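Local structure of putative chitobiase (Bacteroides thetaiotaomicron, 3HNM) at residues F23-T28 with L63-V68; G50-C55 with R154-E159; H91-T96 with Y147-G152. The protein is of unknown function but, as a putative chitobiase fragment built on an F5/8 type C domain, probably binds carbohydrate. All blocks are in the same frame, centred on the assembly; numbering follows the deposited sequence.

Contact 1. Residues F23-T28 with L63-V68; sequences FNNCCT and LPYYFV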
ATOM      1  N   PHE A  23      -5.600  -7.890  -5.593  1.00 30.77           N
ATOM      2  CA  PHE A  23      -4.472  -8.234  -4.744  1.00 30.54           C
ATOM      3  C   PHE A  23      -4.190  -9.728  -4.882  1.00 29.88           C
ATOM      4  O   PHE A  23      -4.952 -10.446  -5.533  1.00 30.24           O
ATOM      5  CB  PHE A  23      -4.764  -7.839  -3.285  1.00 31.12           C
ATOM      6  CG  PHE A  23      -5.950  -8.549  -2.679  1.00 32.17           C
ATOM      7  CD1 PHE A  23      -5.805  -9.810  -2.114  1.00 32.86           C
ATOM      8  CD2 PHE A  23      -7.213  -7.964  -2.689  1.00 33.12           C
ATOM      9  CE1 PHE A  23      -6.897 -10.484  -1.568  1.00 32.20           C
ATOM     10  CE2 PHE A  23      -8.312  -8.627  -2.148  1.00 32.00           C
ATOM     11  CZ  PHE A  23      -8.147  -9.889  -1.589  1.00 32.06           C
ATOM     12  N   ASN A  24      -3.091 -10.191  -4.296  1.00 28.26           N
ATOM     13  CA  ASN A  24      -2.739 -11.603  -4.384  1.00 27.69           C
ATOM     14  C   ASN A  24      -2.465 -12.246  -3.024  1.00 27.99           C
ATOM     15  O   ASN A  24      -2.203 -13.447  -2.948  1.00 26.98           O
ATOM     16  CB  ASN A  24      -1.518 -11.794  -5.305  1.00 25.89           C
ATOM     17  CG  ASN A  24      -0.189 -11.504  -4.608  1.00 26.16           C
ATOM     18  OD1 ASN A  24      -0.091 -10.614  -3.768  1.00 26.56           O
ATOM     19  ND2 ASN A  24       0.842 -12.245  -4.974  1.00 26.86           N
ATOM     20  N   ASN A  25      -2.531 -11.463  -1.949  1.00 29.24           N
ATOM     21  CA  ASN A  25      -2.253 -12.024  -0.629  1.00 30.90           C
ATOM     22  C   ASN A  25      -2.855 -11.252   0.549  1.00 32.38           C
ATOM     23  O   ASN A  25      -2.608 -10.058   0.731  1.00 31.97           O
ATOM     24  CB  ASN A  25      -0.721 -12.166  -0.482  1.00 29.67           C
ATOM     25  CG  ASN A  25      -0.299 -12.859   0.799  1.00 28.33           C
ATOM     26  OD1 ASN A  25      -0.426 -12.293   1.868  1.00 29.50           O
ATOM     27  ND2 ASN A  25       0.212 -14.089   0.690  1.00 26.01           N
ATOM     28  N   CYS A  26      -3.664 -11.957   1.338  1.00 34.88           N
ATOM     29  CA  CYS A  26      -4.302 -11.405   2.541  1.00 35.64           C
ATOM     30  C   CYS A  26      -4.624 -12.570   3.480  1.00 35.16           C
ATOM     31  O   CYS A  26      -4.614 -13.727   3.068  1.00 37.37           O
ATOM     32  CB  CYS A  26      -5.591 -10.651   2.186  1.00 35.31           C
ATOM     33  SG  CYS A  26      -6.329  -9.718   3.586  1.00 40.11           S
ATOM     34  N   CYS A  27      -4.905 -12.275   4.739  1.00 33.47           N
ATOM     35  CA  CYS A  27      -5.221 -13.326   5.689  1.00 32.84           C
ATOM     36  C   CYS A  27      -6.677 -13.780   5.534  1.00 31.55           C
ATOM     37  O   CYS A  27      -7.025 -14.881   5.956  1.00 30.61           O
ATOM     38  CB  CYS A  27      -5.001 -12.813   7.103  1.00 32.66           C
ATOM     39  SG  CYS A  27      -6.111 -11.461   7.514  1.00 38.14           S
ATOM     40  N   THR A  28      -7.509 -12.927   4.923  1.00 31.05           N
ATOM     41  CA  THR A  28      -8.939 -13.194   4.716  1.00 31.32           C
ATOM     42  C   THR A  28      -9.217 -14.342   3.744  1.00 33.87           C
ATOM     43  O   THR A  28     -10.316 -14.911   3.720  1.00 34.10           O
ATOM     44  CB  THR A  28      -9.711 -11.941   4.195  1.00 29.54           C
ATOM     45  OG1 THR A  28      -9.344 -11.663   2.835  1.00 25.60           O
ATOM     46  CG2 THR A  28      -9.419 -10.734   5.065  1.00 29.29           C
ATOM     47  N   LEU A  63       6.934 -14.167  -1.567  1.00 22.72           N
ATOM     48  CA  LEU A  63       6.803 -12.847  -2.168  1.00 21.71           C
ATOM     49  C   LEU A  63       6.869 -12.957  -3.693  1.00 21.75           C
ATOM     50  O   LEU A  63       7.324 -13.969  -4.220  1.00 22.44           O
ATOM     51  CB  LEU A  63       7.904 -11.941  -1.616  1.00 20.06           C
ATOM     52  CG  LEU A  63       7.889 -11.739  -0.088  1.00 19.91           C
ATOM     53  CD1 LEU A  63       9.231 -11.187   0.358  1.00 19.69           C
ATOM     54  CD2 LEU A  63       6.753 -10.790   0.340  1.00 17.65           C
ATOM     55  N   PRO A  64       6.452 -11.914  -4.428  1.00 21.95           N
ATOM     56  CA  PRO A  64       5.910 -10.623  -4.020  1.00 22.36           C
ATOM     57  C   PRO A  64       4.407 -10.536  -3.865  1.00 23.45           C
ATOM     58  O   PRO A  64       3.642 -11.264  -4.506  1.00 23.68           O
ATOM     59  CB  PRO A  64       6.370  -9.723  -5.135  1.00 21.84           C
ATOM     60  CG  PRO A  64       6.048 -10.578  -6.309  1.00 21.61           C
ATOM     61  CD  PRO A  64       6.575 -11.952  -5.895  1.00 22.35           C
ATOM     62  N   TYR A  65       4.014  -9.585  -3.023  1.00 24.59           N
ATOM     63  CA  TYR A  65       2.627  -9.273  -2.713  1.00 24.24           C
ATOM     64  C   TYR A  65       2.328  -7.962  -3.413  1.00 23.66           C
ATOM     65  O   TYR A  65       3.130  -7.036  -3.343  1.00 23.81           O
ATOM     66  CB  TYR A  65       2.481  -9.072  -1.218  1.00 25.34           C
ATOM     67  CG  TYR A  65       2.917 -10.245  -0.388  1.00 27.77           C
ATOM     68  CD1 TYR A  65       2.835 -11.539  -0.888  1.00 28.23           C
ATOM     69  CD2 TYR A  65       3.267 -10.075   0.950  1.00 28.53           C
ATOM     70  CE1 TYR A  65       3.072 -12.633  -0.074  1.00 29.16           C
ATOM     71  CE2 TYR A  65       3.502 -11.165   1.777  1.00 28.07           C
ATOM     72  CZ  TYR A  65       3.393 -12.442   1.260  1.00 29.14           C
ATOM     73  OH  TYR A  65       3.523 -13.533   2.080  1.00 29.97           O
ATOM     74  N   TYR A  66       1.181  -7.868  -4.071  1.00 23.44           N
ATOM     75  CA  TYR A  66       0.852  -6.642  -4.779  1.00 23.46           C
ATOM     76  C   TYR A  66      -0.590  -6.247  -4.567  1.00 26.01           C
ATOM     77  O   TYR A  66      -1.413  -7.053  -4.153  1.00 28.26           O
ATOM     78  CB  TYR A  66       1.113  -6.820  -6.260  1.00 18.42           C
ATOM     79  CG  TYR A  66       0.056  -7.610  -6.950  1.00 15.42           C
ATOM     80  CD1 TYR A  66      -1.098  -7.001  -7.406  1.00 16.20           C
ATOM     81  CD2 TYR A  66       0.206  -8.967  -7.152  1.00 15.35           C
ATOM     82  CE1 TYR A  66      -2.087  -7.733  -8.057  1.00 16.49           C
ATOM     83  CE2 TYR A  66      -0.776  -9.715  -7.801  1.00 16.19           C
ATOM     84  CZ  TYR A  66      -1.920  -9.092  -8.255  1.00 16.18           C
ATOM     85  OH  TYR A  66      -2.878  -9.826  -8.923  1.00 13.98           O
ATOM     86  N   PHE A  67      -0.893  -4.994  -4.858  1.00 28.29           N
ATOM     87  CA  PHE A  67      -2.233  -4.490  -4.672  1.00 30.09           C
ATOM     88  C   PHE A  67      -2.502  -3.523  -5.790  1.00 31.64           C
ATOM     89  O   PHE A  67      -1.587  -2.852  -6.241  1.00 32.75           O
ATOM     90  CB  PHE A  67      -2.308  -3.737  -3.363  1.00 30.63           C
ATOM     91  CG  PHE A  67      -1.945  -4.547  -2.175  1.00 30.99           C
ATOM     92  CD1 PHE A  67      -2.909  -5.297  -1.527  1.00 32.43           C
ATOM     93  CD2 PHE A  67      -0.659  -4.492  -1.647  1.00 30.91           C
ATOM     94  CE1 PHE A  67      -2.607  -5.975  -0.355  1.00 33.83           C
ATOM     95  CE2 PHE A  67      -0.339  -5.170  -0.470  1.00 32.73           C
ATOM     96  CZ  PHE A  67      -1.316  -5.908   0.179  1.00 33.85           C
ATOM     97  N   VAL A  68      -3.750  -3.429  -6.219  1.00 33.36           N
ATOM     98  CA  VAL A  68      -4.102  -2.521  -7.298  1.00 35.38           C
ATOM     99  C   VAL A  68      -5.209  -1.599  -6.825  1.00 35.85           C
ATOM    100  O   VAL A  68      -6.380  -1.969  -6.833  1.00 36.88           O
ATOM    101  CB  VAL A  68      -4.588  -3.306  -8.526  1.00 36.47           C
ATOM    102  CG1 VAL A  68      -4.842  -2.363  -9.685  1.00 37.15           C
ATOM    103  CG2 VAL A  68      -3.569  -4.374  -8.887  1.00 36.20           C
TER

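Contact 2. Residues G50-C55 with R154-E159; sequences GTQWLC and RVSLGE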
ATOM      1  N   GLY A  50      -4.182   3.107  12.082  1.00 52.41           N
ATOM      2  CA  GLY A  50      -4.673   2.421  13.272  1.00 50.47           C
ATOM      3  C   GLY A  50      -5.199   1.031  12.934  1.00 48.98           C
ATOM      4  O   GLY A  50      -5.127   0.106  13.748  1.00 49.33           O
ATOM      5  N   THR A  51      -5.747   0.909  11.728  1.00 46.24           N
ATOM      6  CA  THR A  51      -6.275  -0.343  11.209  1.00 44.00           C
ATOM      7  C   THR A  51      -5.165  -0.866  10.312  1.00 43.07           C
ATOM      8  O   THR A  51      -4.447  -0.072   9.689  1.00 43.66           O
ATOM      9  CB  THR A  51      -7.485  -0.114  10.329  1.00 44.40           C
ATOM     10  OG1 THR A  51      -7.098   0.705   9.220  1.00 43.48           O
ATOM     11  CG2 THR A  51      -8.585   0.577  11.101  1.00 43.41           C
ATOM     12  N   GLN A  52      -5.031  -2.188  10.216  1.00 40.06           N
ATOM     13  CA  GLN A  52      -3.961  -2.776   9.403  1.00 36.18           C
ATOM     14  C   GLN A  52      -4.442  -3.788   8.377  1.00 34.83           C
ATOM     15  O   GLN A  52      -5.634  -4.020   8.218  1.00 35.94           O
ATOM     16  CB  GLN A  52      -2.943  -3.474  10.310  1.00 32.03           C
ATOM     17  CG  GLN A  52      -3.451  -4.813  10.804  1.00 26.85           C
ATOM     18  CD  GLN A  52      -2.569  -5.435  11.843  1.00 26.39           C
ATOM     19  OE1 GLN A  52      -2.753  -6.588  12.215  1.00 24.21           O
ATOM     20  NE2 GLN A  52      -1.607  -4.675  12.329  1.00 25.67           N
ATOM     21  N   TRP A  53      -3.472  -4.371   7.678  1.00 34.29           N
ATOM     22  CA  TRP A  53      -3.693  -5.410   6.675  1.00 32.21           C
ATOM     23  C   TRP A  53      -2.750  -6.548   7.052  1.00 31.15           C
ATOM     24  O   TRP A  53      -1.593  -6.308   7.397  1.00 28.63           O
ATOM     25  CB  TRP A  53      -3.338  -4.918   5.270  1.00 32.28           C
ATOM     26  CG  TRP A  53      -3.053  -6.045   4.309  1.00 32.30           C
ATOM     27  CD1 TRP A  53      -3.966  -6.778   3.588  1.00 31.55           C
ATOM     28  CD2 TRP A  53      -1.772  -6.614   4.025  1.00 33.31           C
ATOM     29  NE1 TRP A  53      -3.329  -7.769   2.877  1.00 31.14           N
ATOM     30  CE2 TRP A  53      -1.982  -7.694   3.126  1.00 34.09           C
ATOM     31  CE3 TRP A  53      -0.463  -6.321   4.445  1.00 32.85           C
ATOM     32  CZ2 TRP A  53      -0.920  -8.484   2.639  1.00 34.74           C
ATOM     33  CZ3 TRP A  53       0.587  -7.106   3.962  1.00 34.29           C
ATOM     34  CH2 TRP A  53       0.350  -8.175   3.068  1.00 34.84           C
ATOM     35  N   LEU A  54      -3.236  -7.782   6.979  1.00 30.96           N
ATOM     36  CA  LEU A  54      -2.406  -8.920   7.323  1.00 31.56           C
ATOM     37  C   LEU A  54      -2.283  -9.877   6.137  1.00 32.01           C
ATOM     38  O   LEU A  54      -3.256 -10.143   5.433  1.00 33.12           O
ATOM     39  CB  LEU A  54      -2.989  -9.646   8.534  1.00 30.00           C
ATOM     40  CG  LEU A  54      -1.981 -10.472   9.323  1.00 31.50           C
ATOM     41  CD1 LEU A  54      -0.903  -9.535   9.863  1.00 30.82           C
ATOM     42  CD2 LEU A  54      -2.676 -11.217  10.467  1.00 31.21           C
ATOM     43  N   CYS A  55      -1.067 -10.361   5.906  1.00 30.74           N
ATOM     44  CA  CYS A  55      -0.796 -11.297   4.819  1.00 31.12           C
ATOM     45  C   CYS A  55      -1.467 -12.634   5.151  1.00 32.07           C
ATOM     46  O   CYS A  55      -2.076 -12.765   6.205  1.00 34.14           O
ATOM     47  CB  CYS A  55       0.701 -11.516   4.711  1.00 28.94           C
ATOM     48  SG  CYS A  55       1.373 -12.104   6.250  1.00 27.68           S
ATOM     49  N   ARG A 154       6.709 -12.815   7.902  1.00 29.34           N
ATOM     50  CA  ARG A 154       5.366 -12.352   8.277  1.00 29.57           C
ATOM     51  C   ARG A 154       5.323 -10.913   7.806  1.00 28.28           C
ATOM     52  O   ARG A 154       6.362 -10.273   7.692  1.00 29.39           O
ATOM     53  CB  ARG A 154       5.180 -12.390   9.795  1.00 31.14           C
ATOM     54  CG  ARG A 154       5.120 -13.769  10.386  1.00 33.38           C
ATOM     55  CD  ARG A 154       3.942 -14.517   9.828  1.00 35.59           C
ATOM     56  NE  ARG A 154       3.772 -15.829  10.449  1.00 38.54           N
ATOM     57  CZ  ARG A 154       2.877 -16.716  10.038  1.00 40.34           C
ATOM     58  NH1 ARG A 154       2.084 -16.424   9.014  1.00 42.59           N
ATOM     59  NH2 ARG A 154       2.770 -17.888  10.636  1.00 41.22           N
ATOM     60  N   VAL A 155       4.146 -10.395   7.510  1.00 26.52           N
ATOM     61  CA  VAL A 155       4.100  -9.008   7.082  1.00 26.51           C
ATOM     62  C   VAL A 155       2.707  -8.397   7.168  1.00 26.14           C
ATOM     63  O   VAL A 155       1.712  -9.016   6.776  1.00 25.20           O
ATOM     64  CB  VAL A 155       4.753  -8.837   5.642  1.00 25.81           C
ATOM     65  CG1 VAL A 155       4.584 -10.106   4.842  1.00 28.89           C
ATOM     66  CG2 VAL A 155       4.148  -7.660   4.894  1.00 24.13           C
ATOM     67  N   SER A 156       2.649  -7.204   7.761  1.00 25.68           N
ATOM     68  CA  SER A 156       1.404  -6.468   7.890  1.00 28.07           C
ATOM     69  C   SER A 156       1.670  -5.025   7.478  1.00 30.25           C
ATOM     70  O   SER A 156       2.760  -4.499   7.704  1.00 30.75           O
ATOM     71  CB  SER A 156       0.852  -6.539   9.316  1.00 25.96           C
ATOM     72  OG  SER A 156       1.757  -6.018  10.258  1.00 20.94           O
ATOM     73  N   LEU A 157       0.673  -4.404   6.851  1.00 33.47           N
ATOM     74  CA  LEU A 157       0.778  -3.032   6.361  1.00 34.41           C
ATOM     75  C   LEU A 157      -0.234  -2.099   7.008  1.00 36.76           C
ATOM     76  O   LEU A 157      -1.405  -2.450   7.159  1.00 37.68           O
ATOM     77  CB  LEU A 157       0.561  -3.005   4.852  1.00 32.16           C
ATOM     78  CG  LEU A 157       1.055  -1.722   4.205  1.00 31.02           C
ATOM     79  CD1 LEU A 157       2.570  -1.632   4.404  1.00 31.71           C
ATOM     80  CD2 LEU A 157       0.711  -1.715   2.729  1.00 29.59           C
ATOM     81  N   GLY A 158       0.214  -0.900   7.366  1.00 38.12           N
ATOM     82  CA  GLY A 158      -0.684   0.063   7.978  1.00 38.84           C
ATOM     83  C   GLY A 158      -1.564   0.772   6.962  1.00 40.27           C
ATOM     84  O   GLY A 158      -2.791   0.655   7.006  1.00 40.45           O
ATOM     85  N   GLU A 159      -0.942   1.502   6.039  1.00 40.65           N
ATOM     86  CA  GLU A 159      -1.690   2.233   5.027  1.00 42.35           C
ATOM     87  C   GLU A 159      -0.834   2.832   3.896  1.00 43.21           C
ATOM     88  O   GLU A 159       0.377   3.022   4.044  1.00 42.86           O
ATOM     89  CB  GLU A 159      -2.478   3.334   5.705  1.00 42.69           C
ATOM     90  CG  GLU A 159      -3.453   3.989   4.811  1.00 46.49           C
ATOM     91  CD  GLU A 159      -4.565   4.599   5.588  1.00 49.99           C
ATOM     92  OE1 GLU A 159      -4.242   5.449   6.454  1.00 52.80           O
ATOM     93  OE2 GLU A 159      -5.749   4.231   5.347  1.00 49.79           O
TER

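Contact 3. Residues H91-T96 with Y147-G152; sequences HVWAGT and YPTYDG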
ATOM      1  N   HIS A  91      -0.648  -6.112  14.805  1.00 39.79           N
ATOM      2  CA  HIS A  91       0.610  -6.611  14.271  1.00 40.01           C
ATOM      3  C   HIS A  91       1.612  -5.540  13.848  1.00 40.82           C
ATOM      4  O   HIS A  91       1.926  -5.422  12.662  1.00 41.51           O
ATOM      5  CB  HIS A  91       0.352  -7.520  13.066  1.00 38.77           C
ATOM      6  CG  HIS A  91      -0.390  -8.781  13.387  1.00 37.40           C
ATOM      7  ND1 HIS A  91      -1.757  -8.819  13.550  1.00 36.54           N
ATOM      8  CD2 HIS A  91       0.037 -10.060  13.502  1.00 36.37           C
ATOM      9  CE1 HIS A  91      -2.141 -10.067  13.744  1.00 34.04           C
ATOM     10  NE2 HIS A  91      -1.071 -10.840  13.718  1.00 34.15           N
ATOM     11  N   VAL A  92       2.118  -4.766  14.805  1.00 40.02           N
ATOM     12  CA  VAL A  92       3.096  -3.732  14.482  1.00 37.45           C
ATOM     13  C   VAL A  92       4.453  -4.392  14.239  1.00 37.29           C
ATOM     14  O   VAL A  92       5.289  -3.859  13.503  1.00 38.26           O
ATOM     15  CB  VAL A  92       3.229  -2.681  15.612  1.00 34.60           C
ATOM     16  CG1 VAL A  92       1.941  -1.902  15.747  1.00 33.02           C
ATOM     17  CG2 VAL A  92       3.571  -3.359  16.918  1.00 36.04           C
ATOM     18  N   TRP A  93       4.668  -5.558  14.847  1.00 35.57           N
ATOM     19  CA  TRP A  93       5.929  -6.275  14.662  1.00 35.68           C
ATOM     20  C   TRP A  93       5.947  -6.926  13.270  1.00 36.09           C
ATOM     21  O   TRP A  93       7.005  -7.303  12.757  1.00 35.36           O
ATOM     22  CB  TRP A  93       6.138  -7.355  15.758  1.00 34.50           C
ATOM     23  CG  TRP A  93       5.089  -8.446  15.776  1.00 34.50           C
ATOM     24  CD1 TRP A  93       3.901  -8.414  16.434  1.00 35.49           C
ATOM     25  CD2 TRP A  93       5.058  -9.635  14.963  1.00 34.01           C
ATOM     26  NE1 TRP A  93       3.119  -9.493  16.072  1.00 34.30           N
ATOM     27  CE2 TRP A  93       3.807 -10.255  15.169  1.00 33.23           C
ATOM     28  CE3 TRP A  93       5.961 -10.224  14.073  1.00 33.00           C
ATOM     29  CZ2 TRP A  93       3.436 -11.427  14.525  1.00 32.41           C
ATOM     30  CZ3 TRP A  93       5.589 -11.394  13.428  1.00 33.20           C
ATOM     31  CH2 TRP A  93       4.338 -11.981  13.658  1.00 33.00           C
ATOM     32  N   ALA A  94       4.773  -7.030  12.649  1.00 36.09           N
ATOM     33  CA  ALA A  94       4.657  -7.650  11.333  1.00 35.82           C
ATOM     34  C   ALA A  94       5.007  -6.731  10.164  1.00 34.59           C
ATOM     35  O   ALA A  94       5.298  -7.214   9.074  1.00 33.91           O
ATOM     36  CB  ALA A  94       3.257  -8.208  11.156  1.00 36.87           C
ATOM     37  N   GLY A  95       4.978  -5.419  10.392  1.00 33.65           N
ATOM     38  CA  GLY A  95       5.312  -4.475   9.336  1.00 33.01           C
ATOM     39  C   GLY A  95       6.781  -4.630   9.016  1.00 32.08           C
ATOM     40  O   GLY A  95       7.633  -4.004   9.639  1.00 32.77           O
ATOM     41  N   THR A  96       7.083  -5.463   8.030  1.00 30.94           N
ATOM     42  CA  THR A  96       8.463  -5.729   7.686  1.00 29.01           C
ATOM     43  C   THR A  96       8.832  -5.422   6.246  1.00 27.13           C
ATOM     44  O   THR A  96       9.826  -5.936   5.730  1.00 26.67           O
ATOM     45  CB  THR A  96       8.806  -7.199   8.023  1.00 29.54           C
ATOM     46  OG1 THR A  96       7.780  -8.057   7.507  1.00 28.75           O
ATOM     47  CG2 THR A  96       8.901  -7.392   9.536  1.00 29.45           C
ATOM     48  N   TYR A 147      11.621  -7.925   5.842  1.00 33.77           N
ATOM     49  CA  TYR A 147      12.584  -8.127   6.921  1.00 33.50           C
ATOM     50  C   TYR A 147      12.104  -9.361   7.657  1.00 33.00           C
ATOM     51  O   TYR A 147      10.922  -9.480   7.969  1.00 33.40           O
ATOM     52  CB  TYR A 147      12.588  -6.951   7.887  1.00 33.37           C
ATOM     53  CG  TYR A 147      13.424  -5.794   7.427  1.00 34.19           C
ATOM     54  CD1 TYR A 147      14.810  -5.821   7.538  1.00 34.14           C
ATOM     55  CD2 TYR A 147      12.829  -4.679   6.848  1.00 35.40           C
ATOM     56  CE1 TYR A 147      15.585  -4.763   7.078  1.00 36.06           C
ATOM     57  CE2 TYR A 147      13.589  -3.620   6.383  1.00 37.31           C
ATOM     58  CZ  TYR A 147      14.964  -3.666   6.499  1.00 37.23           C
ATOM     59  OH  TYR A 147      15.705  -2.616   6.021  1.00 37.43           O
ATOM     60  N   PRO A 148      13.015 -10.291   7.952  1.00 31.82           N
ATOM     61  CA  PRO A 148      12.696 -11.536   8.657  1.00 31.61           C
ATOM     62  C   PRO A 148      12.166 -11.251  10.050  1.00 29.97           C
ATOM     63  O   PRO A 148      12.458 -10.204  10.616  1.00 31.25           O
ATOM     64  CB  PRO A 148      14.036 -12.249   8.695  1.00 31.84           C
ATOM     65  CG  PRO A 148      14.977 -11.099   8.871  1.00 33.06           C
ATOM     66  CD  PRO A 148      14.470 -10.119   7.836  1.00 32.14           C
ATOM     67  N   THR A 149      11.394 -12.185  10.604  1.00 28.65           N
ATOM     68  CA  THR A 149      10.813 -12.042  11.942  1.00 27.09           C
ATOM     69  C   THR A 149      11.157 -13.230  12.849  1.00 27.92           C
ATOM     70  O   THR A 149      11.784 -14.198  12.413  1.00 29.29           O
ATOM     71  CB  THR A 149       9.295 -11.960  11.865  1.00 25.09           C
ATOM     72  OG1 THR A 149       8.911 -10.990  10.883  1.00 21.94           O
ATOM     73  CG2 THR A 149       8.743 -11.555  13.187  1.00 26.92           C
ATOM     74  N   TYR A 150      10.755 -13.172  14.114  1.00 27.94           N
ATOM     75  CA  TYR A 150      11.031 -14.296  15.007  1.00 28.88           C
ATOM     76  C   TYR A 150      10.239 -15.475  14.471  1.00 28.70           C
ATOM     77  O   TYR A 150      10.580 -16.630  14.709  1.00 30.82           O
ATOM     78  CB  TYR A 150      10.602 -14.001  16.453  1.00 29.81           C
ATOM     79  CG  TYR A 150       9.121 -13.774  16.638  1.00 30.57           C
ATOM     80  CD1 TYR A 150       8.239 -14.843  16.781  1.00 29.48           C
ATOM     81  CD2 TYR A 150       8.596 -12.481  16.620  1.00 30.33           C
ATOM     82  CE1 TYR A 150       6.869 -14.626  16.896  1.00 30.95           C
ATOM     83  CE2 TYR A 150       7.230 -12.254  16.732  1.00 31.37           C
ATOM     84  CZ  TYR A 150       6.368 -13.327  16.868  1.00 31.41           C
ATOM     85  OH  TYR A 150       5.009 -13.097  16.964  1.00 30.78           O
ATOM     86  N   ASP A 151       9.177 -15.176  13.739  1.00 27.20           N
ATOM     87  CA  ASP A 151       8.354 -16.228  13.182  1.00 26.97           C
ATOM     88  C   ASP A 151       8.433 -16.247  11.665  1.00 26.87           C
ATOM     89  O   ASP A 151       7.420 -16.364  10.982  1.00 26.26           O
ATOM     90  CB  ASP A 151       6.908 -16.059  13.638  1.00 27.73           C
ATOM     91  CG  ASP A 151       6.035 -17.188  13.191  1.00 27.41           C
ATOM     92  OD1 ASP A 151       6.525 -18.347  13.264  1.00 27.22           O
ATOM     93  OD2 ASP A 151       4.878 -16.912  12.790  1.00 24.54           O
ATOM     94  N   GLY A 152       9.653 -16.143  11.151  1.00 27.20           N
ATOM     95  CA  GLY A 152       9.858 -16.160   9.723  1.00 27.34           C
ATOM     96  C   GLY A 152       9.158 -15.028   9.001  1.00 27.42           C
ATOM     97  O   GLY A 152       8.755 -14.039   9.614  1.00 26.94           O
TER

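Contact 1. Residues F23-T28 with L63-V68
F23 and F67 face each other as an antiparallel, non-hydrogen-bonded pair with their CA atoms 4.4 Å apart, where the edge strand 20-23 ends against strand 65-71. Past F23 the 23-28 chain leaves the strand, and the backbones separate to 6.0 Å between the CA atoms of N25 and Y65. At the pair itself the CB of F23 lies 3.6 Å from CD1 of F67.

From there the side chain of N24 takes over the pairing. Its CG sits between the backbone N and the carbonyl carbon (chi1 81°), and the amide bonds twice to the backbone opposite. N24 OD1 accepts from Y66 N at 3.0 Å, the donor standing well above the carbonyl plane, while N24 ND2 donates to P64 O, also at 3.0 Å. P64, just before the strand, follows a cis peptide bond. The Y66 ring crosses the N24 side chain, amide and ring planes 32° apart, with Y66 CE2 nearest N24 CB; F23 C and N24 N lie over one face, near the rim. Y66 OH bonds to D22.

N25 lays its amide over one face of Y65, the two planes 23° apart, with N25 CB in CH-pi contact 4.1 Å from the ring centroid. L63 CD2 covers the opposite face. N25 OD1 accepts from R56 N and Y65 OH bonds to E61 O. In this discoidin-type beta-sandwich N24 thus keeps bonding to the backbone of 64-66 after its own chain has turned away, while N25 contributes stacking on Y65.

Contact 2. Residues G50-C55 with R154-E159
W53 and L157 point to the same face of the sheet, and V155 CG2 and L157 N meet the indole of W53 at its edge. W53 CG is anti to the backbone N (chi1 159°), and the six-membered ring extends to V155: W53 CE3 lies 3.5 Å from L157 CB, and W53 CZ3 lies 3.7 Å from V155 CG2. The backbone N of C55 lies over one face of the indole, near the rim. F67 meets W53 edge-to-face, and W53 NE1 makes a weak hydrogen bond to N25 O. An alanine at W53 would probably leave V155 CG2 and the ring of F67 without their aromatic partner and open a gap in the buried core.

Beneath these side chains the short edge strand 53-54 runs antiparallel to the start of strand 156-166 in the four-stranded sheet of the F5/8 type C beta-sandwich. W53 and L157 exchange N-H...O bonds in both directions, W53 N to L157 O at 2.9 Å. Beyond the strand, C55 N still reaches V155 O at 3.2 Å, nearly along the C=O axis, and C55 SG takes a weak bond from V155 N.

On the other face of the sheet CD1 of L54 packs 3.5 Å from S156 CB, and S156 OG bonds to H91 O. Further back G158 and E159 both lie opposite A83, a classic beta bulge. T51 and G158 belong to the magnesium site, completed by S43, D46 and N48; T51 OG1 is also hydrogen-bonded to D46 OD1.

Contact 3. Residues H91-T96 with Y147-G152
Two surface loops at one end of the F5/8 type C beta-sandwich meet here: loop 91-96, between strands 74-83 and 97-98, and loop 147-152, between strands 138-146 and 156-166.

The T96 and Y147 backbones are joined by one hydrogen bond, Y147 N to T96 O at 2.7 Å, nearly straight at 170° and in the carbonyl plane. CD2 of the Y147 ring lies 3.4 Å from the same T96 O, which sits at the edge of the ring. The phenol then leads off to S119 O, where its OH is hydrogen-bonded. T96 faces the other loop with CB and CG2. Its OG1, set between the backbone N and the carbonyl carbon (chi1 48°), bonds instead to R154 O. CG2 of T96 comes 3.8 Å from T149 OG1, the two side chains at about a right angle.

Further out, W93 and Y150 form an oblique aromatic pair, ring centroids 4.8 Å apart and planes at 41°, neither parallel nor perpendicular. W93 CE3 and Y150 CE2 make the apolar contact between the rings, at 3.6 Å. Next in the loop, D151 makes a salt bridge to NE of R154, and R154 in turn touches W93. The Y150 hydroxyl stands over one face of the indole, offset to the rim, with Y150 OH 3.3 Å from W93 CZ2.

Overall arrangement
From the N terminus, edge strand 20-23 leads into contact 1, which closes a loop back onto strand 65-71 in the five-stranded sheet. Within that loop lies 50-55, whose partner 154-159 comes at the start of the last strand, 156-166, so contacts 1 and 2 cross along the chain. They also touch, through N25 with W53 and C55 and through Y65 with V155, joining the two sheets of the sandwich. Contact 3, linking 91-96 to 147-152, is nested inside the long loop closed by contact 2. H91, A94 and T96 lie against Q52, R154 and S156, tying loop 91-96 to the start of strand 156-166 and its neighbour 50-55. Contacts 1 and 3 do not touch.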